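Local structure of bifunctional GH43-CE protein (6MLY) at residues Asp74-Ile79 against Ala113-Lys118; Asn89-Gly94 against Trp334-Asp339; Leu633-Gly638 against Asp670-Trp675; Ala637-Gly642 against Lys723-Phe728. The protein probably acts as a beta-xylosidase on xylan through its family 43 glycoside hydrolase part, and also carries a carbohydrate-esterase-like domain. One frame throughout, in Å; residues are numbered along the deposited sequence.

Contact 1: residues Asp74-Ile79 against Ala113-Lys118; sequences DTLANI and AQTTGK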
loop_
_atom_site.group_PDB
_atom_site.type_symbol
_atom_site.label_atom_id
_atom_site.label_comp_id
_atom_site.label_asym_id
_atom_site.label_seq_id
_atom_site.Cartn_x
_atom_site.Cartn_y
_atom_site.Cartn_z
ATOM N N ASP A 74 -10.907 14.020 24.515
ATOM C CA ASP A 74 -11.631 14.113 23.250
ATOM C C ASP A 74 -10.828 14.976 22.269
ATOM O O ASP A 74 -10.436 14.501 21.203
ATOM C CB ASP A 74 -13.037 14.681 23.463
ATOM C CG ASP A 74 -14.153 13.671 23.263
ATOM O OD1 ASP A 74 -14.639 13.118 24.282
ATOM O OD2 ASP A 74 -14.547 13.465 22.079
ATOM N N THR A 75 -10.614 16.245 22.635
ATOM C CA THR A 75 -9.725 17.157 21.917
ATOM C C THR A 75 -8.679 17.697 22.902
ATOM O O THR A 75 -8.947 17.857 24.094
ATOM C CB THR A 75 -10.507 18.275 21.214
ATOM O OG1 THR A 75 -11.439 18.846 22.130
ATOM C CG2 THR A 75 -11.275 17.794 20.004
ATOM N N LEU A 76 -7.482 17.965 22.373
ATOM C CA LEU A 76 -6.312 18.356 23.145
ATOM C C LEU A 76 -6.356 19.866 23.416
ATOM O O LEU A 76 -6.180 20.303 24.549
ATOM C CB LEU A 76 -5.068 17.952 22.349
ATOM C CG LEU A 76 -3.714 18.405 22.890
ATOM C CD1 LEU A 76 -3.564 18.090 24.379
ATOM C CD2 LEU A 76 -2.593 17.761 22.083
ATOM N N ALA A 77 -6.597 20.654 22.364
ATOM C CA ALA A 77 -6.656 22.111 22.470
ATOM C C ALA A 77 -7.373 22.707 21.249
ATOM O O ALA A 77 -7.377 22.124 20.158
ATOM C CB ALA A 77 -5.260 22.668 22.614
ATOM N N ASN A 78 -7.965 23.888 21.461
ATOM C CA ASN A 78 -8.705 24.624 20.449
ATOM C C ASN A 78 -7.783 25.688 19.839
ATOM O O ASN A 78 -8.016 26.883 20.021
ATOM C CB ASN A 78 -9.975 25.236 21.050
ATOM C CG ASN A 78 -10.919 25.816 20.016
ATOM O OD1 ASN A 78 -10.945 25.379 18.865
ATOM N ND2 ASN A 78 -11.712 26.794 20.418
ATOM N N ILE A 79 -6.734 25.241 19.131
ATOM C CA ILE A 79 -5.761 26.137 18.485
ATOM C C ILE A 79 -5.578 25.707 17.032
ATOM O O ILE A 79 -5.668 24.518 16.722
ATOM C CB ILE A 79 -4.421 26.188 19.256
ATOM C CG1 ILE A 79 -3.763 24.811 19.405
ATOM C CG2 ILE A 79 -4.608 26.866 20.605
ATOM C CD1 ILE A 79 -2.304 24.863 19.807
ATOM N N ALA A 113 2.549 17.200 25.506
ATOM C CA ALA A 113 2.431 17.515 24.083
ATOM C C ALA A 113 3.177 18.813 23.752
ATOM O O ALA A 113 2.945 19.846 24.381
ATOM C CB ALA A 113 0.974 17.613 23.699
ATOM N N GLN A 114 4.035 18.736 22.726
ATOM C CA GLN A 114 4.758 19.879 22.149
ATOM C C GLN A 114 3.792 20.774 21.359
ATOM O O GLN A 114 4.085 21.944 21.133
ATOM C CB GLN A 114 5.896 19.390 21.252
ATOM C CG GLN A 114 6.937 18.575 22.002
ATOM C CD GLN A 114 7.979 17.986 21.087
ATOM O OE1 GLN A 114 8.927 18.658 20.686
ATOM N NE2 GLN A 114 7.813 16.713 20.758
ATOM N N THR A 115 2.643 20.215 20.958
ATOM C CA THR A 115 1.568 20.959 20.305
ATOM C C THR A 115 1.119 22.158 21.157
ATOM O O THR A 115 0.651 23.142 20.592
ATOM C CB THR A 115 0.386 20.035 19.979
ATOM O OG1 THR A 115 0.859 19.031 19.079
ATOM C CG2 THR A 115 -0.791 20.760 19.361
ATOM N N THR A 116 1.217 22.058 22.493
ATOM C CA THR A 116 0.930 23.183 23.416
ATOM C C THR A 116 2.010 23.330 24.502
ATOM O O THR A 116 1.850 24.142 25.417
ATOM C CB THR A 116 -0.427 23.014 24.112
ATOM O OG1 THR A 116 -0.358 21.839 24.919
ATOM C CG2 THR A 116 -1.584 22.902 23.147
ATOM N N GLY A 117 3.100 22.558 24.394
ATOM C CA GLY A 117 4.197 22.558 25.358
ATOM C C GLY A 117 3.702 22.418 26.787
ATOM O O GLY A 117 4.203 23.103 27.685
ATOM N N LYS A 118 2.718 21.529 26.986
ATOM C CA LYS A 118 2.056 21.315 28.283
ATOM C C LYS A 118 2.080 19.826 28.656
ATOM O O LYS A 118 2.129 18.952 27.769
ATOM C CB LYS A 118 0.602 21.797 28.242
ATOM C CG LYS A 118 0.390 23.281 28.503
ATOM C CD LYS A 118 -1.004 23.593 28.999
ATOM C CE LYS A 118 -1.216 25.058 29.313
ATOM N NZ LYS A 118 -1.999 25.231 30.559
#

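Contact 2: residues Asn89-Gly94 against Trp334-Asp339; sequences NTYGRG and WNHNPD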
loop_
_atom_site.group_PDB
_atom_site.type_symbol
_atom_site.label_atom_id
_atom_site.label_comp_id
_atom_site.label_asym_id
_atom_site.label_seq_id
_atom_site.Cartn_x
_atom_site.Cartn_y
_atom_site.Cartn_z
ATOM N N ASN A 89 -0.892 22.397 10.969
ATOM C CA ASN A 89 -1.107 21.032 11.428
ATOM C C ASN A 89 -0.238 20.787 12.664
ATOM O O ASN A 89 0.479 21.680 13.109
ATOM C CB ASN A 89 -0.803 20.020 10.319
ATOM C CG ASN A 89 0.538 20.265 9.661
ATOM O OD1 ASN A 89 0.642 21.078 8.745
ATOM N ND2 ASN A 89 1.566 19.571 10.126
ATOM N N THR A 90 -0.338 19.575 13.213
ATOM C CA THR A 90 0.560 19.101 14.250
ATOM C C THR A 90 0.768 17.594 14.052
ATOM O O THR A 90 0.905 16.839 15.015
ATOM C CB THR A 90 0.062 19.525 15.642
ATOM O OG1 THR A 90 1.144 19.418 16.569
ATOM C CG2 THR A 90 -1.119 18.717 16.139
ATOM N N TYR A 91 0.820 17.169 12.786
ATOM C CA TYR A 91 1.142 15.795 12.440
ATOM C C TYR A 91 2.475 15.422 13.101
ATOM O O TYR A 91 3.407 16.230 13.130
ATOM C CB TYR A 91 1.238 15.607 10.922
ATOM C CG TYR A 91 -0.069 15.603 10.168
ATOM C CD1 TYR A 91 -0.908 14.499 10.184
ATOM C CD2 TYR A 91 -0.449 16.688 9.391
ATOM C CE1 TYR A 91 -2.098 14.483 9.471
ATOM C CE2 TYR A 91 -1.632 16.687 8.669
ATOM C CZ TYR A 91 -2.461 15.580 8.706
ATOM O OH TYR A 91 -3.628 15.575 7.999
ATOM N N GLY A 92 2.542 14.206 13.653
ATOM C CA GLY A 92 3.743 13.691 14.295
ATOM C C GLY A 92 3.862 14.106 15.753
ATOM O O GLY A 92 4.541 13.435 16.521
ATOM N N ARG A 93 3.207 15.212 16.128
ATOM C CA ARG A 93 3.337 15.799 17.460
ATOM C C ARG A 93 2.133 15.362 18.314
ATOM O O ARG A 93 1.924 14.170 18.503
ATOM C CB ARG A 93 3.533 17.312 17.314
ATOM C CG ARG A 93 4.871 17.710 16.707
ATOM C CD ARG A 93 4.849 19.141 16.207
ATOM N NE ARG A 93 6.173 19.749 16.143
ATOM C CZ ARG A 93 6.535 20.689 15.270
ATOM N NH1 ARG A 93 5.747 20.993 14.250
ATOM N NH2 ARG A 93 7.690 21.316 15.418
ATOM N N GLY A 94 1.344 16.310 18.835
ATOM C CA GLY A 94 0.197 15.986 19.686
ATOM C C GLY A 94 0.609 15.242 20.948
ATOM O O GLY A 94 1.757 15.358 21.409
ATOM N N TRP A 334 -10.582 10.400 14.723
ATOM C CA TRP A 334 -10.473 11.401 13.661
ATOM C C TRP A 334 -9.012 11.829 13.486
ATOM O O TRP A 334 -8.189 11.648 14.372
ATOM C CB TRP A 334 -11.343 12.627 13.963
ATOM C CG TRP A 334 -12.786 12.330 14.228
ATOM C CD1 TRP A 334 -13.366 12.093 15.440
ATOM C CD2 TRP A 334 -13.849 12.279 13.262
ATOM N NE1 TRP A 334 -14.711 11.883 15.293
ATOM C CE2 TRP A 334 -15.036 11.992 13.970
ATOM C CE3 TRP A 334 -13.916 12.445 11.876
ATOM C CZ2 TRP A 334 -16.269 11.864 13.335
ATOM C CZ3 TRP A 334 -15.136 12.319 11.251
ATOM C CH2 TRP A 334 -16.295 12.032 11.972
ATOM N N ASN A 335 -8.715 12.412 12.322
ATOM C CA ASN A 335 -7.459 13.103 12.056
ATOM C C ASN A 335 -7.616 14.559 12.508
ATOM O O ASN A 335 -8.382 15.313 11.895
ATOM C CB ASN A 335 -7.084 13.028 10.575
ATOM C CG ASN A 335 -5.873 13.862 10.209
ATOM O OD1 ASN A 335 -4.930 13.986 10.990
ATOM N ND2 ASN A 335 -5.881 14.413 9.004
ATOM N N HIS A 336 -6.897 14.932 13.578
ATOM C CA HIS A 336 -6.996 16.252 14.197
ATOM C C HIS A 336 -8.418 16.445 14.740
ATOM O O HIS A 336 -9.229 15.517 14.705
ATOM C CB HIS A 336 -6.575 17.355 13.210
ATOM C CG HIS A 336 -5.101 17.551 13.088
ATOM N ND1 HIS A 336 -4.270 16.603 12.524
ATOM C CD2 HIS A 336 -4.314 18.597 13.418
ATOM C CE1 HIS A 336 -3.030 17.048 12.532
ATOM N NE2 HIS A 336 -3.032 18.270 13.075
ATOM N N ASN A 337 -8.701 17.647 15.257
ATOM C CA ASN A 337 -9.980 17.953 15.884
ATOM C C ASN A 337 -11.098 17.902 14.849
ATOM O O ASN A 337 -11.071 18.643 13.869
ATOM C CB ASN A 337 -9.974 19.318 16.574
ATOM C CG ASN A 337 -9.143 19.321 17.833
ATOM O OD1 ASN A 337 -8.609 18.286 18.225
ATOM N ND2 ASN A 337 -9.022 20.476 18.467
ATOM N N PRO A 338 -12.130 17.051 15.057
ATOM C CA PRO A 338 -13.257 16.981 14.131
ATOM C C PRO A 338 -14.118 18.247 14.211
ATOM O O PRO A 338 -14.145 18.897 15.255
ATOM C CB PRO A 338 -14.048 15.757 14.618
ATOM C CG PRO A 338 -13.723 15.666 16.090
ATOM C CD PRO A 338 -12.289 16.140 16.203
ATOM N N ASP A 339 -14.785 18.586 13.103
ATOM C CA ASP A 339 -15.888 19.533 13.106
ATOM C C ASP A 339 -17.177 18.722 13.287
ATOM O O ASP A 339 -17.683 18.138 12.339
ATOM C CB ASP A 339 -15.874 20.393 11.839
ATOM C CG ASP A 339 -16.920 21.495 11.807
ATOM O OD1 ASP A 339 -17.764 21.532 12.723
ATOM O OD2 ASP A 339 -16.886 22.306 10.854
#

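Contact 3: residues Leu633-Gly638 against Asp670-Trp675; sequences LASLAG and DAVVNW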
loop_
_atom_site.group_PDB
_atom_site.type_symbol
_atom_site.label_atom_id
_atom_site.label_comp_id
_atom_site.label_asym_id
_atom_site.label_seq_id
_atom_site.Cartn_x
_atom_site.Cartn_y
_atom_site.Cartn_z
ATOM N N LEU A 633 8.387 -6.255 -29.693
ATOM C CA LEU A 633 9.120 -7.108 -28.750
ATOM C C LEU A 633 8.361 -8.422 -28.510
ATOM O O LEU A 633 8.983 -9.485 -28.374
ATOM C CB LEU A 633 9.351 -6.340 -27.444
ATOM C CG LEU A 633 10.402 -5.232 -27.512
ATOM C CD1 LEU A 633 10.339 -4.337 -26.281
ATOM C CD2 LEU A 633 11.800 -5.809 -27.671
ATOM N N ALA A 634 7.025 -8.346 -28.471
ATOM C CA ALA A 634 6.170 -9.532 -28.372
ATOM C C ALA A 634 6.344 -10.412 -29.618
ATOM O O ALA A 634 6.418 -11.635 -29.518
ATOM C CB ALA A 634 4.732 -9.117 -28.188
ATOM N N SER A 635 6.413 -9.779 -30.793
ATOM C CA SER A 635 6.581 -10.492 -32.062
ATOM C C SER A 635 7.950 -11.183 -32.109
ATOM O O SER A 635 8.027 -12.383 -32.375
ATOM C CB SER A 635 6.389 -9.563 -33.232
ATOM O OG SER A 635 5.048 -9.098 -33.288
ATOM N N LEU A 636 9.010 -10.409 -31.832
ATOM C CA LEU A 636 10.404 -10.879 -31.853
ATOM C C LEU A 636 10.578 -12.031 -30.856
ATOM O O LEU A 636 11.361 -12.944 -31.101
ATOM C CB LEU A 636 11.332 -9.705 -31.516
ATOM C CG LEU A 636 12.829 -9.970 -31.660
ATOM C CD1 LEU A 636 13.202 -10.177 -33.118
ATOM C CD2 LEU A 636 13.643 -8.831 -31.070
ATOM N N ALA A 637 9.847 -11.961 -29.732
ATOM C CA ALA A 637 9.755 -13.043 -28.753
ATOM C C ALA A 637 9.095 -14.274 -29.386
ATOM O O ALA A 637 9.551 -15.391 -29.177
ATOM C CB ALA A 637 8.986 -12.575 -27.545
ATOM N N GLY A 638 8.022 -14.045 -30.157
ATOM C CA GLY A 638 7.266 -15.089 -30.874
ATOM C C GLY A 638 8.120 -15.911 -31.832
ATOM O O GLY A 638 8.027 -17.143 -31.855
ATOM N N ASP A 670 3.460 -19.046 -26.474
ATOM C CA ASP A 670 2.610 -19.990 -27.206
ATOM C C ASP A 670 1.650 -19.268 -28.171
ATOM O O ASP A 670 1.027 -19.917 -29.017
ATOM C CB ASP A 670 1.860 -20.884 -26.218
ATOM C CG ASP A 670 2.779 -21.626 -25.263
ATOM O OD1 ASP A 670 3.733 -22.266 -25.744
ATOM O OD2 ASP A 670 2.542 -21.542 -24.041
ATOM N N ALA A 671 1.546 -17.939 -28.066
ATOM C CA ALA A 671 0.600 -17.165 -28.859
ATOM C C ALA A 671 0.971 -15.681 -28.798
ATOM O O ALA A 671 1.297 -15.172 -27.731
ATOM C CB ALA A 671 -0.800 -17.399 -28.348
ATOM N N VAL A 672 0.905 -15.000 -29.950
ATOM C CA VAL A 672 1.262 -13.586 -30.052
ATOM C C VAL A 672 0.098 -12.823 -30.692
ATOM O O VAL A 672 -0.543 -13.320 -31.612
ATOM C CB VAL A 672 2.564 -13.382 -30.850
ATOM C CG1 VAL A 672 2.897 -11.910 -31.032
ATOM C CG2 VAL A 672 3.737 -14.111 -30.218
ATOM N N VAL A 673 -0.163 -11.617 -30.178
ATOM C CA VAL A 673 -0.995 -10.628 -30.845
ATOM C C VAL A 673 -0.188 -9.331 -30.901
ATOM O O VAL A 673 0.263 -8.846 -29.866
ATOM C CB VAL A 673 -2.347 -10.423 -30.137
ATOM C CG1 VAL A 673 -3.182 -9.344 -30.812
ATOM C CG2 VAL A 673 -3.133 -11.721 -30.045
ATOM N N ASN A 674 -0.009 -8.798 -32.115
ATOM C CA ASN A 674 0.849 -7.654 -32.366
ATOM C C ASN A 674 -0.026 -6.478 -32.802
ATOM O O ASN A 674 -0.593 -6.498 -33.875
ATOM C CB ASN A 674 1.933 -7.997 -33.387
ATOM C CG ASN A 674 2.652 -6.786 -33.939
ATOM O OD1 ASN A 674 2.646 -5.720 -33.329
ATOM N ND2 ASN A 674 3.264 -6.939 -35.105
ATOM N N TRP A 675 -0.125 -5.461 -31.944
ATOM C CA TRP A 675 -0.906 -4.273 -32.228
ATOM C C TRP A 675 -0.009 -3.221 -32.886
ATOM O O TRP A 675 0.732 -2.511 -32.200
ATOM C CB TRP A 675 -1.558 -3.728 -30.953
ATOM C CG TRP A 675 -2.478 -4.684 -30.261
ATOM C CD1 TRP A 675 -2.130 -5.664 -29.378
ATOM C CD2 TRP A 675 -3.914 -4.725 -30.360
ATOM N NE1 TRP A 675 -3.247 -6.319 -28.931
ATOM C CE2 TRP A 675 -4.355 -5.767 -29.518
ATOM C CE3 TRP A 675 -4.865 -3.985 -31.070
ATOM C CZ2 TRP A 675 -5.706 -6.088 -29.376
ATOM C CZ3 TRP A 675 -6.198 -4.302 -30.928
ATOM C CH2 TRP A 675 -6.611 -5.342 -30.094
#

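Contact 4: residues Ala637-Gly642 against Lys723-Phe728; sequences AGTTNG and KNDPKF. With NA (sodium ion), chain H.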
loop_
_atom_site.group_PDB
_atom_site.type_symbol
_atom_site.label_atom_id
_atom_site.label_comp_id
_atom_site.label_asym_id
_atom_site.label_seq_id
_atom_site.Cartn_x
_atom_site.Cartn_y
_atom_site.Cartn_z
ATOM N N ALA A 637 9.847 -11.961 -29.732
ATOM C CA ALA A 637 9.755 -13.043 -28.753
ATOM C C ALA A 637 9.095 -14.274 -29.386
ATOM O O ALA A 637 9.551 -15.391 -29.177
ATOM C CB ALA A 637 8.986 -12.575 -27.545
ATOM N N GLY A 638 8.022 -14.045 -30.157
ATOM C CA GLY A 638 7.266 -15.089 -30.874
ATOM C C GLY A 638 8.120 -15.911 -31.832
ATOM O O GLY A 638 8.027 -17.143 -31.855
ATOM N N THR A 639 8.964 -15.241 -32.622
ATOM C CA THR A 639 9.686 -15.924 -33.693
ATOM C C THR A 639 11.002 -16.530 -33.179
ATOM O O THR A 639 11.617 -17.331 -33.897
ATOM C CB THR A 639 9.900 -15.017 -34.917
ATOM O OG1 THR A 639 10.747 -13.921 -34.584
ATOM C CG2 THR A 639 8.606 -14.475 -35.482
ATOM N N THR A 640 11.418 -16.189 -31.951
ATOM C CA THR A 640 12.752 -16.584 -31.456
ATOM C C THR A 640 12.664 -17.653 -30.352
ATOM O O THR A 640 13.664 -17.939 -29.694
ATOM C CB THR A 640 13.559 -15.351 -31.030
ATOM O OG1 THR A 640 12.857 -14.671 -29.990
ATOM C CG2 THR A 640 13.818 -14.418 -32.193
ATOM N N ASN A 641 11.492 -18.280 -30.201
ATOM C CA ASN A 641 11.340 -19.497 -29.403
ATOM C C ASN A 641 12.509 -20.447 -29.681
ATOM O O ASN A 641 12.608 -21.012 -30.760
ATOM C CB ASN A 641 10.023 -20.223 -29.701
ATOM C CG ASN A 641 8.845 -19.695 -28.906
ATOM O OD1 ASN A 641 9.017 -18.972 -27.926
ATOM N ND2 ASN A 641 7.642 -20.072 -29.306
ATOM N N GLY A 642 13.388 -20.608 -28.690
ATOM C CA GLY A 642 14.445 -21.605 -28.723
ATOM C C GLY A 642 15.724 -21.079 -29.346
ATOM O O GLY A 642 16.664 -21.843 -29.545
ATOM N N LYS A 723 8.104 -22.869 -39.297
ATOM C CA LYS A 723 6.813 -23.575 -39.331
ATOM C C LYS A 723 6.319 -23.845 -37.898
ATOM O O LYS A 723 5.111 -23.926 -37.658
ATOM C CB LYS A 723 6.923 -24.895 -40.111
ATOM C CG LYS A 723 7.861 -24.908 -41.316
ATOM C CD LYS A 723 7.378 -24.076 -42.490
ATOM C CE LYS A 723 8.414 -23.916 -43.588
ATOM N NZ LYS A 723 7.823 -23.385 -44.840
ATOM N N ASN A 724 7.259 -23.978 -36.952
ATOM C CA ASN A 724 6.985 -24.467 -35.588
ATOM C C ASN A 724 6.962 -23.314 -34.567
ATOM O O ASN A 724 6.836 -23.555 -33.365
ATOM C CB ASN A 724 7.995 -25.548 -35.199
ATOM C CG ASN A 724 8.063 -26.663 -36.222
ATOM O OD1 ASN A 724 9.140 -27.011 -36.702
ATOM N ND2 ASN A 724 6.916 -27.219 -36.573
ATOM N N ASP A 725 7.064 -22.071 -35.057
ATOM C CA ASP A 725 6.823 -20.864 -34.272
ATOM C C ASP A 725 5.336 -20.826 -33.917
ATOM O O ASP A 725 4.556 -21.607 -34.451
ATOM C CB ASP A 725 7.306 -19.617 -35.025
ATOM C CG ASP A 725 8.822 -19.490 -35.118
ATOM O OD1 ASP A 725 9.535 -20.370 -34.585
ATOM O OD2 ASP A 725 9.291 -18.504 -35.708
ATOM N N PRO A 726 4.890 -19.971 -32.966
ATOM C CA PRO A 726 3.476 -19.911 -32.591
ATOM C C PRO A 726 2.566 -19.251 -33.639
ATOM O O PRO A 726 3.045 -18.661 -34.600
ATOM C CB PRO A 726 3.464 -19.056 -31.312
ATOM C CG PRO A 726 4.911 -18.986 -30.877
ATOM C CD PRO A 726 5.715 -19.066 -32.152
ATOM N N LYS A 727 1.253 -19.355 -33.414
ATOM C CA LYS A 727 0.239 -18.640 -34.184
ATOM C C LYS A 727 0.253 -17.158 -33.790
ATOM O O LYS A 727 0.416 -16.830 -32.616
ATOM C CB LYS A 727 -1.146 -19.244 -33.928
ATOM C CG LYS A 727 -1.718 -20.067 -35.072
ATOM C CD LYS A 727 -0.965 -21.343 -35.370
ATOM C CE LYS A 727 -1.197 -21.829 -36.788
ATOM N NZ LYS A 727 -2.636 -22.033 -37.091
ATOM N N PHE A 728 0.059 -16.277 -34.777
ATOM C CA PHE A 728 0.066 -14.829 -34.575
ATOM C C PHE A 728 -1.297 -14.233 -34.934
ATOM O O PHE A 728 -2.042 -14.805 -35.707
ATOM C CB PHE A 728 1.152 -14.175 -35.429
ATOM C CG PHE A 728 2.549 -14.370 -34.902
ATOM C CD1 PHE A 728 3.215 -15.569 -35.092
ATOM C CD2 PHE A 728 3.191 -13.359 -34.203
ATOM C CE1 PHE A 728 4.498 -15.749 -34.600
ATOM C CE2 PHE A 728 4.470 -13.545 -33.701
ATOM C CZ PHE A 728 5.120 -14.739 -33.899
HETATM NA NA NA H . 12.018 -19.329 -35.192
#

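Contact 1: residues Asp74-Ile79 against Ala113-Lys118
Chi1 of Leu76 (173°) sets CG anti to the backbone N and carries it toward Ala113 in the facing turn, and chi1 of Ile79 (58°) brings CG1 toward that turn from between the backbone N and the carbonyl carbon, the crowded position. From Leu76 it is then the CD2 methyl that does the touching, 3.9 Å from Ala113 CB, with Thr115 CB rather farther off. Thr116 turns its methyl, not its hydroxyl, to the facing loop: CG2 lies 3.7 Å from Ala77 CB and also meets the CD1 tip of Ile79, where the two side chains cross obliquely. The same CD1 rests 3.5 Å from Thr115 O. Asp74-Ile79 follows the last strand of one antiparallel four-stranded sheet, while Ala113-Lys118 is the hairpin turn between strands 106-113 and 118-124 of another, consistent with neighbouring blades of the five-bladed beta-propeller of family 43. A G1 beta bulge closes the turn, with Gly117 and Lys118 set against the single residue Ala113, and the positive phi of Gly117 (50°) is easy for a residue without a side chain. Threonine suits the turn by being two-sided: its methyl packs on the aliphatic groups, while the hydroxyl finds a polar partner, Tyr120 OH for Thr116 and Thr90 OG1 for Thr115. Ala77, whose small CB lets the two loops come close, gives its carbonyl O to Asn337 ND2.

Contact 2: residues Asn89-Gly94 against Trp334-Asp339
Asn89 begins the contact by laying its CA 3.7 Å from His336 NE2. Thr90 N donates to His336 NE2 (3.0 Å, N-H...N angle 149°), lying exactly in the imidazole plane. The Thr90 methyl CG2 sits beside the same nitrogen, while its hydroxyl is bonded to Thr115 of a neighbouring turn. Since NE2 accepts, the ring proton is on ND1, which donates to Asn335 OD1 at 3.1 Å from above the carbonyl plane; histidine thus links two polar partners across one flat ring. Tyr91 takes the edge of His336 on its face, His336 CE1 standing 3.9 Å above the plane of the Tyr91 ring, over its centre, in a T-shaped pair (planes at 61°). Beyond the ring, Tyr91 OH accepts a nearly straight bond from Asn335 ND2 (2.7 Å, 167°) and is also bonded to Thr364 O, so both ends of the Asn335 amide are engaged and its orientation is fixed. Gly92 occupies the third position of a type II turn from Thr90 to Arg93, closed by Arg93 N to Thr90 O; its positive phi suits a residue lacking CB. His50 and His483 add further rings around Tyr91. The whole is a buried, polar-aromatic interdomain interface, joining a family 43 loop to the concanavalin A-like domain at strand 333-335, which pairs with strand 51-52 of the family 43 part, and at the loop after it.

Contact 3: residues Leu633-Gly638 against Asp670-Trp675
Val672 and Ala634 provide the apolar part of the contact, a branched strand residue packing into the surface of a helix. Both valine methyls are used. CG1, anti to the backbone N (chi1 177°), comes 4.4 Å from Ala634 CB and also nears Ser635 CA, while CG2 touches Ala634 O and lies 3.7 Å from Gly638 CA. With no side chain at Gly638, the helix backbone itself meets the valine; together with the small alanine this allows an axis separation of 7.9 Å. At the other end the polar side chains of Ser635 and Asn674 pack together without bonding: Ser635 OG lies 3.3 Å from Asn674 CB. The amide ND2 of Asn674 is equally near but badly angled for a hydrogen bond; the serine hydroxyl instead bonds to Gly631 O, one turn earlier in its own helix. Serine is small enough to pass close to the strand, and this backbone bond provides for its buried oxygen. A weak hydrogen bond between Asn674 OD1 and Gly677 N helps hold the amide of this buried residue. The axes of helix 633-638 and strand 671-675 run at 149°, nearly antiparallel, as in a beta-alpha-beta unit. Helix 629-639 follows strand 621-627, probably through a nucleophile elbow, and covers one face of the alpha/beta-hydrolase sheet; strand 671-675 lies between strands 621-627 and 727-733, with helix 775-789 against its opposite face.

Contact 4: residues Ala637-Gly642 against Lys723-Phe728
Thr639 O and the carboxylate of Asp725 meet at a sodium ion, the backbone oxygen at 2.4 Å from the metal. Asp725 binds with both oxygens, OD1 at 2.8 Å and OD2 at 2.9 Å; its CG, anti to the carbonyl carbon (chi1 -71°), is carried toward the helix. Thr639 O and Asp725 OD2 are themselves close, and the cation between them probably offsets their repulsion. Tyr720 O and Asp722 OD1 complete the protein ligands, so that all are oxygens, as a hard cation such as sodium prefers. Next along the chain, the ring of Pro726 sets its CD against Gly638 O, while its CG and the Asn641 amide reach toward each other tip to tip. Asn641 ND2 is hydrogen-bonded to Val669 O. Farther along, the CZ tip of Phe728 lies 3.7 Å from Gly638 CA and 3.8 Å from the CG2 methyl of Thr639, whose side chain it approaches at about a right angle. Glycine brings the helix backbone right up to the aromatic ring, and threonine offers the ring its methyl while its hydroxyl bonds to Pro717 O. Phe728 also meets Phe747 edge to face. The arrangement is a cation site near the C-terminal end of helix 629-639, where carbonyls not used in helix bonding can bind metal, completed from the loop that leads into strand 727-733 of an alpha/beta-hydrolase fold.

In the fold
The four contacts form two pairs on opposite sides of the centre of the chain. Contacts 1 and 2, with centres about 10 Å apart, interlock along the sequence and touch through the side chain of Thr115; contact 1 joins loops of two sheets, consistent with propeller blades, and contact 2 joins the family 43 part to the concanavalin A-like domain. Contacts 3 and 4 follow later in the sequence, centres about 8 Å apart, within the esterase-like domain. They share Ala637 and Gly638 of helix 629-639 and use neighbouring parallel strands 671-675 and 727-733. Centres of contacts 1 and 4 lie about 69 Å apart, consistent with two separate hydrolase domains in one elongated protein.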